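Local structure of GCN5-related N-acetyltransferase (2Q0Y) at residues 85-90 with 123-128; 68-73 with 114-119. The protein probably transfers acyl groups to an acceptor substrate, as members of the GCN5-related N-acetyltransferase (GNAT) family do, and binds zinc and magnesium ions. All coordinates share one frame; numbering follows the deposited sequence.

Both contacts belong to one mixed sheet and the helix packed on it, and their centres lie about 9 Å apart. Along the chain the segments come in the order 68-73, 85-90, 114-119, 123-128, so the two contacts interleave. Contact 1 is the parallel pairing of strand 86-95 with strand 123-127; contact 2 lays the end of helix 104-118, the crossover between those strands, on strand 63-74, the antiparallel neighbour of strand 86-95. The contacts meet where Tyr-89 N lies 2.8 Å from Met-71 O, a probable hydrogen bond, and Phe-116 CZ packs 3.4 Å from Tyr-89 N. Strand 123-127 pairs antiparallel with a strand of the second subunit, which carries the sheet into the dimer.

Contact 1: residues 85-90 with 123-128; sequences DKRGYI and FAVLHA. With MG (magnesium ion), chain C; FMT (formic acid), chain I.
Gly-88 and Tyr-89 pair in parallel with Ala-124 and Val-125, the strand axes at 36°. Gly-88 is gripped from both ends: its N donates to Phe-123 O (2.9 Å) and its O accepts from Val-125 N (2.9 Å). Ile-90 N to Val-125 O is longer, at 3.1 Å. Farther on the strands splay, and water 2 bridges Ile-90 O and His-127 N, 2.9 Å from the latter, and also meets Tyr-89 OH. With CG anti to the backbone N (chi1 -175°), the Tyr-89 ring passes Val-125 CG2 at CD1 (3.7 Å). Its OH accepts a nearly straight hydrogen bond from His-127 ND1 (2.7 Å), in the imidazole plane. The other ring nitrogen, NE2, binds magnesium at 2.4 Å; Tyr-89 is thus a second-shell residue that, with the metal, helps to set the ring's rotation. Glu-146 and Glu-146 of the second subunit also bind magnesium here. Nearer the strand starts, Phe-123 CE2 lies over the centre of the Arg-87 guanidinium, 3.9 Å from CZ, while NE bonds His-81. Such splayed parallel strands, joined through helix 104-118 as a beta-alpha-beta crossover, are a hallmark of the GNAT fold, where relatives bind acetyl-CoA, as this protein probably does.

Contact 2: residues 68-73 with 114-119; sequences IGLMVI and AEFAER
Leu-70 and Phe-116 slide past each other in opposite directions, Leu-70 CB coming to 3.9 Å from Phe-116 CZ while its CD1 lies near CE1. The same ring rim reaches the strand backbone: Phe-116 CE1 is 3.4 Å from Met-71 O, an oxygen that also faces the backbone N of Tyr-89. The two methyls of Leu-70 have different neighbours. CD2 rests 4.0 Å from Glu-115 CG, the two side chains crossing at about a right angle, and CD1 sits over one face of the Arg-119 guanidinium, offset toward its rim. Val-72 CG2 approaches that guanidinium obliquely, 4.0 Å from NH1. What positions the guanidinium is Glu-115, one turn earlier: Arg-119 NE donates to its OE2 at 2.8 Å, in the guanidinium plane and onto the anti lone pair, and NH2 adds a weak bond to the same oxygen. The Arg-119 chain is extended from CG to NE (chi2 178°, chi3 -176°). Its NH1 donates to water 4 (2.9 Å), which in turn reaches Leu-70 O weakly. Farther out, on strand 54-60, Leu-70 touches both Phe-54 and Trp-56, Glu-115 touches Trp-56 and Arg-119 touches Phe-54. Phe-116 also packs on Ile-90 and Ile-121, and on Ile-151 of the second subunit. The strand and helix segments, at 28° with axes 10.1 Å apart, thus meet directly by van der Waals packing, and the polar link between them is water 4. The salt bridge stays within 114-119 and probably offsets part of the arginine charge where its flat face meets leucine.

Contact 1: residues 85-90 with 123-128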
# COMPACT_ATOMS: atom_id res chain seq x y z
N ASP A 85 -13.81 -2.17 -0.74
CA ASP A 85 -12.68 -2.96 -1.23
C ASP A 85 -11.71 -2.07 -2.03
O ASP A 85 -11.21 -2.44 -3.11
CB ASP A 85 -13.16 -4.14 -2.08
CG ASP A 85 -13.97 -3.70 -3.29
OD1 ASP A 85 -14.32 -2.50 -3.43
OD2 ASP A 85 -14.27 -4.58 -4.11
N LYS A 86 -11.44 -0.89 -1.48
CA LYS A 86 -10.58 0.10 -2.12
C LYS A 86 -10.04 1.06 -1.07
O LYS A 86 -10.59 1.18 0.04
CB LYS A 86 -11.35 0.86 -3.21
CG LYS A 86 -12.54 1.64 -2.70
CD LYS A 86 -13.49 2.07 -3.83
CE LYS A 86 -14.79 2.69 -3.30
NZ LYS A 86 -15.69 3.18 -4.41
N ARG A 87 -8.95 1.74 -1.42
CA ARG A 87 -8.50 2.90 -0.67
C ARG A 87 -7.90 3.94 -1.62
O ARG A 87 -7.48 3.62 -2.73
CB ARG A 87 -7.57 2.51 0.49
CG ARG A 87 -6.46 1.62 0.15
CD ARG A 87 -5.53 1.39 1.38
NE ARG A 87 -6.13 0.64 2.48
CZ ARG A 87 -5.47 0.24 3.57
NH1 ARG A 87 -4.17 0.48 3.69
NH2 ARG A 87 -6.08 -0.42 4.54
N GLY A 88 -7.93 5.19 -1.19
CA GLY A 88 -7.31 6.28 -1.92
C GLY A 88 -5.81 6.23 -1.75
O GLY A 88 -5.30 5.79 -0.71
N TYR A 89 -5.09 6.67 -2.78
CA TYR A 89 -3.63 6.74 -2.73
C TYR A 89 -3.18 8.06 -3.36
O TYR A 89 -3.60 8.40 -4.46
CB TYR A 89 -2.98 5.53 -3.44
CG TYR A 89 -1.47 5.55 -3.28
CD1 TYR A 89 -0.91 5.52 -2.00
CD2 TYR A 89 -0.62 5.59 -4.37
CE1 TYR A 89 0.45 5.57 -1.82
CE2 TYR A 89 0.77 5.64 -4.18
CZ TYR A 89 1.30 5.63 -2.90
OH TYR A 89 2.68 5.67 -2.65
N ILE A 90 -2.36 8.80 -2.63
CA ILE A 90 -1.80 10.06 -3.09
C ILE A 90 -0.32 9.85 -3.34
O ILE A 90 0.38 9.23 -2.54
CB ILE A 90 -2.03 11.20 -2.05
CG1 ILE A 90 -3.53 11.42 -1.86
CG2 ILE A 90 -1.32 12.49 -2.48
CD1 ILE A 90 -3.89 12.44 -0.82
N PHE A 123 -11.12 5.91 3.05
CA PHE A 123 -9.79 5.90 3.68
C PHE A 123 -8.73 6.08 2.60
O PHE A 123 -8.88 5.55 1.50
CB PHE A 123 -9.62 4.55 4.38
CG PHE A 123 -8.40 4.42 5.25
CD1 PHE A 123 -8.31 5.08 6.46
CD2 PHE A 123 -7.36 3.58 4.87
CE1 PHE A 123 -7.20 4.92 7.28
CE2 PHE A 123 -6.25 3.42 5.70
CZ PHE A 123 -6.19 4.09 6.89
N ALA A 124 -7.67 6.82 2.93
CA ALA A 124 -6.58 7.05 1.99
C ALA A 124 -5.23 6.92 2.66
O ALA A 124 -5.11 7.09 3.90
CB ALA A 124 -6.72 8.44 1.38
N VAL A 125 -4.22 6.65 1.84
CA VAL A 125 -2.84 6.51 2.30
C VAL A 125 -1.91 7.24 1.35
O VAL A 125 -2.29 7.59 0.24
CB VAL A 125 -2.39 5.03 2.44
CG1 VAL A 125 -3.22 4.29 3.51
CG2 VAL A 125 -2.47 4.31 1.12
N LEU A 126 -0.70 7.52 1.83
CA LEU A 126 0.36 8.14 1.03
C LEU A 126 1.68 7.67 1.62
O LEU A 126 1.70 7.19 2.75
CB LEU A 126 0.25 9.68 1.06
CG LEU A 126 0.31 10.45 2.38
CD1 LEU A 126 1.74 10.60 2.93
CD2 LEU A 126 -0.32 11.82 2.20
N HIS A 127 2.77 7.80 0.87
CA HIS A 127 4.10 7.56 1.42
C HIS A 127 4.83 8.89 1.46
O HIS A 127 5.06 9.51 0.42
CB HIS A 127 4.85 6.53 0.60
CG HIS A 127 4.28 5.16 0.72
ND1 HIS A 127 3.39 4.65 -0.20
CD2 HIS A 127 4.47 4.18 1.63
CE1 HIS A 127 3.06 3.42 0.14
NE2 HIS A 127 3.69 3.12 1.26
N ALA A 128 5.14 9.34 2.67
CA ALA A 128 5.66 10.69 2.86
C ALA A 128 7.15 10.75 2.60
O ALA A 128 7.85 9.75 2.71
CB ALA A 128 5.36 11.16 4.25
MG MG C . 1.87 1.63 1.63
C FMT I . -18.59 4.89 -2.66
O1 FMT I . -18.85 4.99 -1.46
O2 FMT I . -17.50 4.48 -3.07
O HOH W 1 -11.62 3.33 1.41
O HOH W 2 2.83 8.38 -2.01
O HOH W 3 0.59 0.60 0.28

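Contact 2: residues 68-73 with 114-119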
# COMPACT_ATOMS: atom_id res chain seq x y z
N ILE A 68 0.10 17.02 -8.27
CA ILE A 68 -0.19 15.93 -7.36
C ILE A 68 -0.89 14.82 -8.14
O ILE A 68 -1.57 15.08 -9.15
CB ILE A 68 -1.03 16.41 -6.15
CG1 ILE A 68 -1.02 15.38 -5.01
CG2 ILE A 68 -2.46 16.78 -6.59
CD1 ILE A 68 -1.58 15.95 -3.70
N GLY A 69 -0.68 13.59 -7.69
CA GLY A 69 -1.30 12.42 -8.31
C GLY A 69 -2.22 11.72 -7.33
O GLY A 69 -1.96 11.73 -6.12
N LEU A 70 -3.26 11.08 -7.84
CA LEU A 70 -4.16 10.29 -7.02
C LEU A 70 -4.69 9.07 -7.77
O LEU A 70 -4.89 9.10 -8.98
CB LEU A 70 -5.31 11.15 -6.47
CG LEU A 70 -6.38 11.72 -7.38
CD1 LEU A 70 -7.61 10.78 -7.56
CD2 LEU A 70 -6.86 13.08 -6.81
N MSE A 71 -4.88 8.01 -7.01
CA MSE A 71 -5.40 6.75 -7.50
C MSE A 71 -6.37 6.22 -6.48
O MSE A 71 -6.34 6.61 -5.31
CB MSE A 71 -4.26 5.76 -7.69
CG MSE A 71 -3.13 6.27 -8.57
SE MSE A 71 -1.68 4.99 -8.58
CE MSE A 71 -2.49 3.90 -9.67
N VAL A 72 -7.26 5.35 -6.93
CA VAL A 72 -8.11 4.57 -6.03
C VAL A 72 -7.68 3.14 -6.30
O VAL A 72 -7.90 2.61 -7.39
CB VAL A 72 -9.59 4.80 -6.31
CG1 VAL A 72 -10.46 3.93 -5.40
CG2 VAL A 72 -9.94 6.26 -6.12
N ILE A 73 -7.02 2.53 -5.33
CA ILE A 73 -6.45 1.20 -5.52
C ILE A 73 -7.33 0.13 -4.92
O ILE A 73 -8.01 0.35 -3.91
CB ILE A 73 -5.02 1.12 -4.99
CG1 ILE A 73 -4.97 1.33 -3.48
CG2 ILE A 73 -4.16 2.19 -5.68
CD1 ILE A 73 -3.58 1.15 -2.89
N ALA A 114 -10.47 16.22 -1.33
CA ALA A 114 -11.84 16.56 -1.74
C ALA A 114 -12.32 15.66 -2.88
O ALA A 114 -13.49 15.29 -2.94
CB ALA A 114 -11.93 18.00 -2.16
N GLU A 115 -11.41 15.32 -3.80
CA GLU A 115 -11.72 14.41 -4.88
C GLU A 115 -12.07 13.03 -4.33
O GLU A 115 -13.05 12.44 -4.75
CB GLU A 115 -10.55 14.34 -5.87
CG GLU A 115 -10.80 13.45 -7.05
CD GLU A 115 -11.86 14.00 -7.99
OE1 GLU A 115 -12.09 15.22 -7.99
OE2 GLU A 115 -12.48 13.18 -8.72
N PHE A 116 -11.30 12.54 -3.36
CA PHE A 116 -11.63 11.27 -2.71
C PHE A 116 -13.01 11.34 -2.03
O PHE A 116 -13.80 10.40 -2.10
CB PHE A 116 -10.58 10.88 -1.66
CG PHE A 116 -9.26 10.43 -2.23
CD1 PHE A 116 -9.19 9.69 -3.41
CD2 PHE A 116 -8.10 10.71 -1.55
CE1 PHE A 116 -7.97 9.28 -3.91
CE2 PHE A 116 -6.86 10.30 -2.06
CZ PHE A 116 -6.81 9.58 -3.24
N ALA A 117 -13.32 12.47 -1.40
CA ALA A 117 -14.62 12.66 -0.75
C ALA A 117 -15.77 12.60 -1.76
O ALA A 117 -16.77 11.95 -1.53
CB ALA A 117 -14.66 13.93 0.03
N GLU A 118 -15.60 13.31 -2.87
CA GLU A 118 -16.56 13.29 -3.97
C GLU A 118 -16.80 11.87 -4.48
O GLU A 118 -17.93 11.52 -4.83
CB GLU A 118 -16.04 14.17 -5.10
CG GLU A 118 -16.89 14.18 -6.37
CD GLU A 118 -16.23 14.98 -7.49
OE1 GLU A 118 -15.01 15.15 -7.45
OE2 GLU A 118 -16.93 15.47 -8.39
N ARG A 119 -15.75 11.07 -4.50
CA ARG A 119 -15.81 9.70 -4.96
C ARG A 119 -16.29 8.72 -3.88
O ARG A 119 -16.40 7.52 -4.15
CB ARG A 119 -14.45 9.28 -5.53
CG ARG A 119 -14.04 10.05 -6.77
CD ARG A 119 -12.66 9.61 -7.22
NE ARG A 119 -12.18 10.39 -8.36
CZ ARG A 119 -11.31 9.96 -9.26
NH1 ARG A 119 -10.83 8.72 -9.21
NH2 ARG A 119 -10.92 10.77 -10.24
O HOH W 4 -8.00 8.51 -10.01